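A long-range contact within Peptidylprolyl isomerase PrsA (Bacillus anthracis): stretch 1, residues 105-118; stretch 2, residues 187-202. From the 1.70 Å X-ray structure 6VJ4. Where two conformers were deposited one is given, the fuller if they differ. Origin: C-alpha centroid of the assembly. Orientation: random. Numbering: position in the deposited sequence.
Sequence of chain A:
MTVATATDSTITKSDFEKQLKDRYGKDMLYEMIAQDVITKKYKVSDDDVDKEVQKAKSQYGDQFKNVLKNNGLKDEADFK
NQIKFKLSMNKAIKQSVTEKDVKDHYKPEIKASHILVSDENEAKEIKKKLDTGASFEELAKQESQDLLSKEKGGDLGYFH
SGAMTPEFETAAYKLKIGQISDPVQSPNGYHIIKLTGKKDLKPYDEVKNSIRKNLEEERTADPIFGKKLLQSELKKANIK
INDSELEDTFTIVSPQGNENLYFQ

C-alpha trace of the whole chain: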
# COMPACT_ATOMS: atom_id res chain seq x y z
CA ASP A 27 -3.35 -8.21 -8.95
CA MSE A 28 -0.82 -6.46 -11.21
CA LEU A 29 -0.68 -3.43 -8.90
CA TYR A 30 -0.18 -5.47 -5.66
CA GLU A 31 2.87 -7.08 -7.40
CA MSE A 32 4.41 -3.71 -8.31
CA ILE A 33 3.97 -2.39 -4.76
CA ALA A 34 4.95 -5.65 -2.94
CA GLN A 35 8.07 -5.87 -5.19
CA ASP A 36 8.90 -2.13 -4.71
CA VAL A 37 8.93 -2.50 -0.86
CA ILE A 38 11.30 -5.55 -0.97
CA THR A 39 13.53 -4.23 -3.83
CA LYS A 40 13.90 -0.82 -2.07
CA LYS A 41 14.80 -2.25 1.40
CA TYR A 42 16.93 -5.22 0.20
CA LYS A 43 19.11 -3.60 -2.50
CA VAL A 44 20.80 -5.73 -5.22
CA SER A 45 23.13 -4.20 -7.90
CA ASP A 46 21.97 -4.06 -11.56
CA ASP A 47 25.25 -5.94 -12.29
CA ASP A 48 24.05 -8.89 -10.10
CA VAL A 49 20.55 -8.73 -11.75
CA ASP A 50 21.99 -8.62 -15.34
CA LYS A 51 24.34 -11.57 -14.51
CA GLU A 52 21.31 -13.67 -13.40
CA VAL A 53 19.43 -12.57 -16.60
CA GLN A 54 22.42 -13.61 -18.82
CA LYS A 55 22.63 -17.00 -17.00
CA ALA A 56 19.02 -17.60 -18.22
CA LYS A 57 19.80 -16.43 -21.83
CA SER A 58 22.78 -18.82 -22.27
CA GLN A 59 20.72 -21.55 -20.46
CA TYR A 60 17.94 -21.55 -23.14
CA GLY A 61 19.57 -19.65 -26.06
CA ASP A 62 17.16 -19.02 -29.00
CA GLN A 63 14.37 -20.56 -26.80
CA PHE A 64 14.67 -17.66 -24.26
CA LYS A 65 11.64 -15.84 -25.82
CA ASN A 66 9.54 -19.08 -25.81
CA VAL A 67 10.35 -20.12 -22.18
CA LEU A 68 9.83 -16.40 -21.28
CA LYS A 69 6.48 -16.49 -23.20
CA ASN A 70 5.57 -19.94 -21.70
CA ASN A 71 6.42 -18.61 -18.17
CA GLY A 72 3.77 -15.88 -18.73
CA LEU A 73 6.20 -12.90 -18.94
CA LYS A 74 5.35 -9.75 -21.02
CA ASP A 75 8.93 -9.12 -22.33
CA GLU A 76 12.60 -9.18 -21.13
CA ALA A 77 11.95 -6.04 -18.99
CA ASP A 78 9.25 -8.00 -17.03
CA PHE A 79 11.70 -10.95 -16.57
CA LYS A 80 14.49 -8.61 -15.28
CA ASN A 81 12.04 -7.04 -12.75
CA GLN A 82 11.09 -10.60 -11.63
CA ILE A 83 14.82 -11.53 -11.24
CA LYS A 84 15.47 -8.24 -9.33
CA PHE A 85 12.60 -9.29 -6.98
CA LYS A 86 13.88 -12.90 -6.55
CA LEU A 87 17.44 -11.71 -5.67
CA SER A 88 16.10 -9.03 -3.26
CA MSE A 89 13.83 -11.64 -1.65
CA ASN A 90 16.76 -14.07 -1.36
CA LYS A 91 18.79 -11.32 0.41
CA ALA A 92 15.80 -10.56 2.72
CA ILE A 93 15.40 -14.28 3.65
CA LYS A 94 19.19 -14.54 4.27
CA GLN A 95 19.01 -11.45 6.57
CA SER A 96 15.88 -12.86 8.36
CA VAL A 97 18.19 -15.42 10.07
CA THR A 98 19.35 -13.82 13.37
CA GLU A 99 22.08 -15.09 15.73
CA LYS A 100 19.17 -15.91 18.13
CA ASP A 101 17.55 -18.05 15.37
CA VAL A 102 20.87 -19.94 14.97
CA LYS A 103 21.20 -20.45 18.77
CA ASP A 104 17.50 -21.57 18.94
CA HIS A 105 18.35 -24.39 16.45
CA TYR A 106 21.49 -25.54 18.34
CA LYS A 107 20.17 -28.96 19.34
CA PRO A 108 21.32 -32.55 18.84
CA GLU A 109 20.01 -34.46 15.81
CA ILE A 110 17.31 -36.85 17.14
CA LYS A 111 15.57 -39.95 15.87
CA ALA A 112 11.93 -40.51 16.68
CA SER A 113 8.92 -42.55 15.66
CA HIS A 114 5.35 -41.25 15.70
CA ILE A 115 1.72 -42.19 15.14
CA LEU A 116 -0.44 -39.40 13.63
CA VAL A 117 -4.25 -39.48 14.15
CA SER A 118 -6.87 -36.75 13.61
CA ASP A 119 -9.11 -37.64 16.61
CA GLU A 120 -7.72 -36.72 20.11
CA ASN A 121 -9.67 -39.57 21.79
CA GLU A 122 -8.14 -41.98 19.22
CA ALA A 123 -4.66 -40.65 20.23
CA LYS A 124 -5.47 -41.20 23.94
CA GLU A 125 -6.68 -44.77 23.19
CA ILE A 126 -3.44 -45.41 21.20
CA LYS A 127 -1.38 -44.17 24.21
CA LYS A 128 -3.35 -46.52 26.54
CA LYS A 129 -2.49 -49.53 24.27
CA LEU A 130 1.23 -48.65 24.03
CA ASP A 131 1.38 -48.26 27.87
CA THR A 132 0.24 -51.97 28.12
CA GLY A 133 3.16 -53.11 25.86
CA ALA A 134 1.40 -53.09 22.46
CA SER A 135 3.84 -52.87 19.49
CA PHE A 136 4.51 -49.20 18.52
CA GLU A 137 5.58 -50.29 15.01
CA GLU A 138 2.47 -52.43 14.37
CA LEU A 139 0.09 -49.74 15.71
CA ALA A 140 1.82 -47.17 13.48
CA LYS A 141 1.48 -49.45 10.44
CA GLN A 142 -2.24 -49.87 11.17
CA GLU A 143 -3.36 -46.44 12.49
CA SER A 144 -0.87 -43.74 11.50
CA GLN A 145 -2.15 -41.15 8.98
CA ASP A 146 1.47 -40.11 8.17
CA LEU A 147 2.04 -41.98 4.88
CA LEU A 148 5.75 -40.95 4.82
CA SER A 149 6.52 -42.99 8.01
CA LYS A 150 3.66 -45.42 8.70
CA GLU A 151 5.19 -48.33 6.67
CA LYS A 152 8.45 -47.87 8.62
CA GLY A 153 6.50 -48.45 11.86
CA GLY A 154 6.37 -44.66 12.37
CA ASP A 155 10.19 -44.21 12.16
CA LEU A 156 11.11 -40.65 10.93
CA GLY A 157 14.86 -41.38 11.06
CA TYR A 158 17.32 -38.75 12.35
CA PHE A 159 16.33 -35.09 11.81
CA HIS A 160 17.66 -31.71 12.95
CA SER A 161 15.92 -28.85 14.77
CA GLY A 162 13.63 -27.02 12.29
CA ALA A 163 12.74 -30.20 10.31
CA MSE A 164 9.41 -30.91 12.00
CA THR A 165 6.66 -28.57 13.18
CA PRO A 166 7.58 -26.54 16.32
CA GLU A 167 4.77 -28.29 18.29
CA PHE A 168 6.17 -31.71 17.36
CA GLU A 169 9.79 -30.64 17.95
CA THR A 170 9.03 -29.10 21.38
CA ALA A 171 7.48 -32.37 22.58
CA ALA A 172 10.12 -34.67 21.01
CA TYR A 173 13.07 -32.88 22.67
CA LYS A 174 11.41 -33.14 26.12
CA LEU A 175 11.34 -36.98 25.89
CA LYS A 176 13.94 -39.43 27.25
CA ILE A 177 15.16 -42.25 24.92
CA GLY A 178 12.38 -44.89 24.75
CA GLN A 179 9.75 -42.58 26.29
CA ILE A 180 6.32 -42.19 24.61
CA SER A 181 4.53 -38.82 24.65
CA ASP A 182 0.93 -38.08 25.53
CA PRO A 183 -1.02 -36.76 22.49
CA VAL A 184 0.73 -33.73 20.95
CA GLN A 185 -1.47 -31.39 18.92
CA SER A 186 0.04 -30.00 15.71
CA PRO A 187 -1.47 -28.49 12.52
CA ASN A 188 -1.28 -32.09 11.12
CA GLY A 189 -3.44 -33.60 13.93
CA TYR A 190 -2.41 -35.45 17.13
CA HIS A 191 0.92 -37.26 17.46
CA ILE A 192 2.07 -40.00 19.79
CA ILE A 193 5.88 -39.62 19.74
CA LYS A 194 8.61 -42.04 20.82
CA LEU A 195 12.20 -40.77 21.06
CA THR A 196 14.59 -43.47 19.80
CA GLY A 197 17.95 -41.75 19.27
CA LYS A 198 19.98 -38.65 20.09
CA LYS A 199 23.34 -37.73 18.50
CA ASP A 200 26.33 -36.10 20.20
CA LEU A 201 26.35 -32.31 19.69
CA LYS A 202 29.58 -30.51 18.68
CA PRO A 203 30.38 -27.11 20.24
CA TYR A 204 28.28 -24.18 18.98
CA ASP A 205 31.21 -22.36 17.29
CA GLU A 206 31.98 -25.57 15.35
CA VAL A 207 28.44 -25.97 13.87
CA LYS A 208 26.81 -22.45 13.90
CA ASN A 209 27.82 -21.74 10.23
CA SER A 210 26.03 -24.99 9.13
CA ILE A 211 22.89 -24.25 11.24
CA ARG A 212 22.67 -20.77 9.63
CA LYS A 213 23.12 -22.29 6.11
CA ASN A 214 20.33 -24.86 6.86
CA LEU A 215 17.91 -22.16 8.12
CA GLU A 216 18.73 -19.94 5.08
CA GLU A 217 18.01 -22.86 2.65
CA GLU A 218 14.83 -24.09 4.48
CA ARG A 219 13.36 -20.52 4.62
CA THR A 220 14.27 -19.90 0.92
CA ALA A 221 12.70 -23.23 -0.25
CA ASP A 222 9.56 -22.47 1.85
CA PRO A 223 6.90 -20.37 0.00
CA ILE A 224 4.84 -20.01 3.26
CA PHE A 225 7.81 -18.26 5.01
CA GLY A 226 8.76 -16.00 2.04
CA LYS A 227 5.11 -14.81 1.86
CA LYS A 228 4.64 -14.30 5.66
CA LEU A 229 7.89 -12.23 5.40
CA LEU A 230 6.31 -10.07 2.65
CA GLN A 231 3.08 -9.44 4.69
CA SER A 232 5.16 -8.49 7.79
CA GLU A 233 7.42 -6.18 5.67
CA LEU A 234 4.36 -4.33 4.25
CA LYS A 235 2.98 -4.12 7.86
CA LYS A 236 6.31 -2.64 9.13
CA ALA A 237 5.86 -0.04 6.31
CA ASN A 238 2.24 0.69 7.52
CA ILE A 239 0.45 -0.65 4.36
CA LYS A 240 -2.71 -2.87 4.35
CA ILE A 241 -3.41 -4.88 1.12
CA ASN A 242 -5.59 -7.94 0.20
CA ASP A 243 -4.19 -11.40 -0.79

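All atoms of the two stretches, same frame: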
# COMPACT_ATOMS: atom_id res chain seq x y z
N HIS A 105 18.31 -23.11 17.21
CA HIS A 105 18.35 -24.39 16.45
C HIS A 105 19.60 -25.18 16.83
O HIS A 105 19.88 -26.15 16.14
CB HIS A 105 18.27 -24.12 14.94
CG HIS A 105 16.93 -23.63 14.50
ND1 HIS A 105 16.47 -22.36 14.78
CD2 HIS A 105 15.94 -24.26 13.82
CE1 HIS A 105 15.26 -22.21 14.29
NE2 HIS A 105 14.91 -23.36 13.70
N TYR A 106 20.30 -24.77 17.88
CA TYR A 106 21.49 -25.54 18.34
C TYR A 106 20.99 -26.64 19.26
O TYR A 106 20.83 -26.43 20.47
CB TYR A 106 22.51 -24.64 19.02
CG TYR A 106 23.70 -25.37 19.58
CD1 TYR A 106 24.63 -25.98 18.75
CD2 TYR A 106 23.94 -25.38 20.93
CE1 TYR A 106 25.74 -26.61 19.27
CE2 TYR A 106 25.06 -26.00 21.46
CZ TYR A 106 25.96 -26.63 20.63
OH TYR A 106 27.05 -27.26 21.18
N LYS A 107 20.69 -27.77 18.64
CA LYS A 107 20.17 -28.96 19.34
C LYS A 107 20.72 -30.21 18.68
O LYS A 107 21.03 -30.21 17.49
CB LYS A 107 18.65 -29.03 19.27
CG LYS A 107 17.91 -27.82 19.80
CD LYS A 107 16.41 -28.03 19.77
CE LYS A 107 15.67 -26.75 20.08
NZ LYS A 107 14.20 -26.95 20.01
N PRO A 108 20.85 -31.31 19.43
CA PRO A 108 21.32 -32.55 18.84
C PRO A 108 20.32 -33.09 17.81
O PRO A 108 19.13 -32.85 17.95
CB PRO A 108 21.38 -33.54 20.01
CG PRO A 108 20.58 -32.90 21.12
CD PRO A 108 20.50 -31.42 20.85
N GLU A 109 20.86 -33.72 16.77
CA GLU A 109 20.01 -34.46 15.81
C GLU A 109 19.33 -35.57 16.62
O GLU A 109 20.01 -36.19 17.47
CB GLU A 109 20.94 -34.95 14.70
CG GLU A 109 20.29 -35.42 13.44
CD GLU A 109 21.26 -35.82 12.33
OE1 GLU A 109 22.48 -35.61 12.50
OE2 GLU A 109 20.80 -36.33 11.32
N ILE A 110 18.04 -35.79 16.39
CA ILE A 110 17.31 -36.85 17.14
C ILE A 110 16.60 -37.78 16.17
O ILE A 110 16.30 -37.38 15.03
CB ILE A 110 16.30 -36.28 18.15
CG1 ILE A 110 15.35 -35.26 17.51
CG2 ILE A 110 17.02 -35.68 19.35
CD1 ILE A 110 14.14 -34.91 18.37
N LYS A 111 16.36 -38.99 16.64
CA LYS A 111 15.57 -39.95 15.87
C LYS A 111 14.31 -40.21 16.67
O LYS A 111 14.39 -40.34 17.90
CB LYS A 111 16.34 -41.24 15.60
CG LYS A 111 15.58 -42.25 14.77
CD LYS A 111 16.41 -43.42 14.36
CE LYS A 111 16.91 -44.24 15.53
NZ LYS A 111 17.47 -45.53 15.04
N ALA A 112 13.19 -40.23 15.98
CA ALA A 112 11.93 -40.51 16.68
C ALA A 112 11.00 -41.29 15.77
O ALA A 112 11.15 -41.26 14.52
CB ALA A 112 11.24 -39.22 17.08
N SER A 113 10.05 -41.94 16.40
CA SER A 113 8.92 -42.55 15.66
C SER A 113 7.65 -41.81 16.07
O SER A 113 7.61 -41.24 17.17
CB SER A 113 8.77 -44.03 15.91
OG SER A 113 9.95 -44.71 15.52
N HIS A 114 6.61 -41.86 15.24
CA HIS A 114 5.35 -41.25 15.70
C HIS A 114 4.17 -41.96 15.04
O HIS A 114 4.36 -42.69 14.01
CB HIS A 114 5.27 -39.74 15.42
CG HIS A 114 4.98 -39.33 14.02
ND1 HIS A 114 4.13 -38.27 13.72
CD2 HIS A 114 5.41 -39.81 12.82
CE1 HIS A 114 4.07 -38.11 12.40
NE2 HIS A 114 4.83 -39.06 11.82
N ILE A 115 3.04 -41.78 15.68
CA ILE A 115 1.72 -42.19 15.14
C ILE A 115 0.89 -40.91 15.05
O ILE A 115 0.77 -40.24 16.10
CB ILE A 115 1.08 -43.24 16.04
CG1 ILE A 115 1.99 -44.46 16.14
CG2 ILE A 115 -0.33 -43.57 15.58
CD1 ILE A 115 1.59 -45.45 17.16
N LEU A 116 0.39 -40.60 13.86
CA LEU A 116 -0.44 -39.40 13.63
C LEU A 116 -1.91 -39.80 13.45
O LEU A 116 -2.20 -40.66 12.60
CB LEU A 116 0.07 -38.67 12.40
CG LEU A 116 -0.78 -37.48 11.96
CD1 LEU A 116 -0.84 -36.43 13.05
CD2 LEU A 116 -0.20 -36.88 10.68
N VAL A 117 -2.78 -39.22 14.26
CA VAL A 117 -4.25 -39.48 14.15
C VAL A 117 -4.99 -38.13 14.18
O VAL A 117 -4.44 -37.15 14.64
CB VAL A 117 -4.79 -40.47 15.19
CG1 VAL A 117 -4.21 -41.86 15.01
CG2 VAL A 117 -4.63 -39.99 16.62
N SER A 118 -6.20 -38.08 13.64
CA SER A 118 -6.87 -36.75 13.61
C SER A 118 -7.74 -36.56 14.86
O SER A 118 -7.98 -35.41 15.24
CB SER A 118 -7.69 -36.61 12.35
OG SER A 118 -8.53 -37.74 12.20
N PRO A 187 -0.57 -28.80 13.62
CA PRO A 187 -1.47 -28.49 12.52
C PRO A 187 -1.85 -29.74 11.72
O PRO A 187 -2.84 -29.71 11.03
CB PRO A 187 -0.67 -27.49 11.66
CG PRO A 187 0.35 -26.90 12.63
CD PRO A 187 0.69 -28.04 13.57
N ASN A 188 -1.07 -30.82 11.86
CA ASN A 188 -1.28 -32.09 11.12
C ASN A 188 -2.27 -33.01 11.86
O ASN A 188 -2.82 -33.93 11.24
CB ASN A 188 0.07 -32.78 10.90
CG ASN A 188 1.08 -31.88 10.23
OD1 ASN A 188 2.25 -31.84 10.62
ND2 ASN A 188 0.64 -31.12 9.24
N GLY A 189 -2.51 -32.76 13.15
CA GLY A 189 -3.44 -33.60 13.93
C GLY A 189 -2.86 -33.88 15.31
O GLY A 189 -2.28 -32.96 15.88
N TYR A 190 -2.98 -35.12 15.81
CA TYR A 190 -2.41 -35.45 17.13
C TYR A 190 -1.35 -36.52 16.94
O TYR A 190 -1.63 -37.55 16.27
CB TYR A 190 -3.48 -35.96 18.11
CG TYR A 190 -4.44 -34.90 18.52
CD1 TYR A 190 -4.18 -34.07 19.59
CD2 TYR A 190 -5.61 -34.70 17.80
CE1 TYR A 190 -5.06 -33.06 19.96
CE2 TYR A 190 -6.51 -33.70 18.15
CZ TYR A 190 -6.22 -32.87 19.23
OH TYR A 190 -7.11 -31.89 19.57
N HIS A 191 -0.20 -36.32 17.60
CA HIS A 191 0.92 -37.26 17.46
C HIS A 191 1.18 -37.97 18.77
O HIS A 191 1.05 -37.35 19.84
CB HIS A 191 2.25 -36.54 17.14
CG HIS A 191 2.23 -35.65 15.96
ND1 HIS A 191 2.76 -36.04 14.73
CD2 HIS A 191 1.76 -34.40 15.79
CE1 HIS A 191 2.60 -35.06 13.87
NE2 HIS A 191 1.99 -34.04 14.49
N ILE A 192 1.46 -39.26 18.66
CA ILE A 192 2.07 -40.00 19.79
C ILE A 192 3.52 -40.17 19.34
O ILE A 192 3.75 -40.75 18.26
CB ILE A 192 1.36 -41.31 20.10
CG1 ILE A 192 -0.08 -41.06 20.53
CG2 ILE A 192 2.13 -42.06 21.16
CD1 ILE A 192 -0.23 -40.24 21.79
N ILE A 193 4.45 -39.66 20.15
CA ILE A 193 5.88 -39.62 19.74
C ILE A 193 6.72 -40.51 20.65
O ILE A 193 6.46 -40.54 21.89
CB ILE A 193 6.40 -38.16 19.80
CG1 ILE A 193 5.50 -37.18 19.06
CG2 ILE A 193 7.86 -38.09 19.34
CD1 ILE A 193 5.87 -35.70 19.29
N LYS A 194 7.65 -41.24 20.05
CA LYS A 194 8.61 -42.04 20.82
C LYS A 194 10.02 -41.59 20.43
O LYS A 194 10.35 -41.64 19.25
CB LYS A 194 8.42 -43.54 20.55
CG LYS A 194 9.37 -44.42 21.33
CD LYS A 194 9.15 -45.89 21.19
CE LYS A 194 9.27 -46.38 19.76
NZ LYS A 194 9.31 -47.87 19.69
N LEU A 195 10.82 -41.15 21.40
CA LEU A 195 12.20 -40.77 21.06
C LEU A 195 13.05 -42.03 20.99
O LEU A 195 13.02 -42.80 21.93
CB LEU A 195 12.73 -39.81 22.12
CG LEU A 195 14.15 -39.32 21.83
CD1 LEU A 195 14.21 -38.40 20.63
CD2 LEU A 195 14.70 -38.63 23.07
N THR A 196 13.84 -42.20 19.93
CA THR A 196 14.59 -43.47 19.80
C THR A 196 16.09 -43.26 19.64
O THR A 196 16.81 -44.26 19.70
CB THR A 196 14.06 -44.30 18.63
OG1 THR A 196 14.12 -43.51 17.45
CG2 THR A 196 12.61 -44.71 18.83
N GLY A 197 16.51 -42.02 19.45
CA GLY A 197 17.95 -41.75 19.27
C GLY A 197 18.29 -40.29 19.49
O GLY A 197 17.45 -39.42 19.27
N LYS A 198 19.53 -40.04 19.92
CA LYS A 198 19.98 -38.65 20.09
C LYS A 198 21.48 -38.67 19.81
O LYS A 198 22.21 -39.46 20.46
CB LYS A 198 19.66 -38.13 21.50
CG LYS A 198 20.10 -36.69 21.74
CD LYS A 198 19.73 -36.16 23.10
CE LYS A 198 18.28 -35.77 23.19
NZ LYS A 198 17.91 -35.37 24.57
N LYS A 199 21.91 -37.81 18.90
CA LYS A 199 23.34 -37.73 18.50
C LYS A 199 24.12 -36.77 19.39
O LYS A 199 23.53 -35.81 19.91
CB LYS A 199 23.47 -37.24 17.06
CG LYS A 199 22.87 -38.20 16.06
CD LYS A 199 23.32 -37.97 14.66
CE LYS A 199 22.88 -39.09 13.75
NZ LYS A 199 23.40 -38.90 12.37
N ASP A 200 25.43 -37.02 19.47
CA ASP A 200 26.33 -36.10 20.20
C ASP A 200 26.22 -34.73 19.50
O ASP A 200 25.93 -34.67 18.26
CB ASP A 200 27.75 -36.66 20.18
CG ASP A 200 27.87 -38.06 20.78
OD1 ASP A 200 27.11 -38.38 21.71
OD2 ASP A 200 28.72 -38.86 20.28
N LEU A 201 26.42 -33.67 20.26
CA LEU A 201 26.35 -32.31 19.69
C LEU A 201 27.73 -31.66 19.80
O LEU A 201 28.29 -31.63 20.91
CB LEU A 201 25.27 -31.53 20.44
CG LEU A 201 25.04 -30.10 19.97
CD1 LEU A 201 24.65 -30.05 18.50
CD2 LEU A 201 23.98 -29.42 20.82
N LYS A 202 28.27 -31.20 18.67
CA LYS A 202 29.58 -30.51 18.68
C LYS A 202 29.41 -29.12 19.28
O LYS A 202 28.29 -28.62 19.40
CB LYS A 202 30.14 -30.44 17.25
CG LYS A 202 30.72 -31.75 16.72
CD LYS A 202 31.16 -31.65 15.27
CE LYS A 202 31.75 -32.94 14.74
NZ LYS A 202 30.76 -34.04 14.74
O HOH W 1 23.76 -33.72 16.60
O HOH W 2 21.65 -38.27 9.81
O HOH W 3 12.50 -44.34 15.42

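Two distant stretches of PrsA meet as neighbouring antiparallel strands, 110-117 and 189-198, whose N-to-C directions differ by 164°; with the flanking loops they bury 1251 Å² between them. Paired backbone bonds close the ladder at Val117/Tyr190, Ile115/Ile192 and Ser113/Lys194: Tyr190 N to Val117 O and Ile192 N to Ile115 O are each 2.8 Å, and Lys194 N to Ser113 O is 2.9 Å. Val117 N to Tyr190 O, Ile115 N to Ile192 O and Ser113 N to Lys194 O return the bonds, each at 2.9 Å. Between these rungs the chains draw close, and CA-H groups face carbonyl oxygens, as at His114 CA to Ile192 O, 3.1 Å.

A beta bulge interrupts the register between Lys111 and Ala112, where the second strand carries one extra residue, Thr196. Lys111 O absorbs the irregularity by accepting from both Thr196 N (2.8 Å) and Gly197 N (3.1 Å), while Lys111 N bonds Gly197 O at 2.9 Å. Gly197 leaves a hollow beside the Lys111 side chain: a CB built there would lie a tight 3.2 Å from Lys111 CB. The bulged Thr196 points its CA-to-CB bond sideways, and its OG1 sits 3.3 Å from Lys111 CG. Water 3 fills the gap between hydroxyls, 2.6 Å from Ser113 OG and 2.7 Å from Thr196 OG1.

On the face bearing Ile110, Ala112, His114 and Leu116, the small Ala112 sits between larger neighbours. Leu195 reaches along the sheet to set CD1 3.9 Å from Ile110 CB, and the short Ala112 leaves room for Ile193, with Ala112 CB to Ile193 CG2 at 4.2 Å. Next, His114 and His191 meet rim to rim, their planes 21° apart, and a hydrogen bond of 2.8 Å joins His114 ND1 to His191 ND1; one nitrogen must carry the proton and the other accept it. Leu116 lays CD1 over the face of the His191 ring, 3.9 Å from its centroid. The same CD1 packs 3.9 Å from Gly189 CA; a CB on Gly189 would lie a tight 3.3 Å from Leu116 CD1. That CB would also clash with Val117 O at 2.8 Å, and the backbone angles there independently call for glycine.

On the face bearing Lys111, Ser113, Ile115 and Val117, the beta-branched Ile115 and Ile192 approach CB to CB at 4.5 Å, and Val117 CG2 lies 4.4 Å from Tyr190 CB. The edge of the Tyr190 ring faces carbonyls, with Tyr190 CD2 3.6 Å from Ser118 O.

Past the C-terminal end of the stretch 2 strand, Leu201 forms a prominent bump against the residues that lead into the strand of stretch 1. Its CD2 fits over one face of the Tyr106 ring, 3.6 Å from the centroid, and also lies 4.0 Å from Pro108 CD. Tyr106 OH extends past this contact to donate to Lys202 O at 2.6 Å. Pro108 CB nestles 3.1 Å from Lys199 O. Lys199 N donates to Glu109 O at 2.9 Å. Lys199 NZ lies 3.4 Å from Glu109 OE1, a salt bridge that is weak as a hydrogen bond.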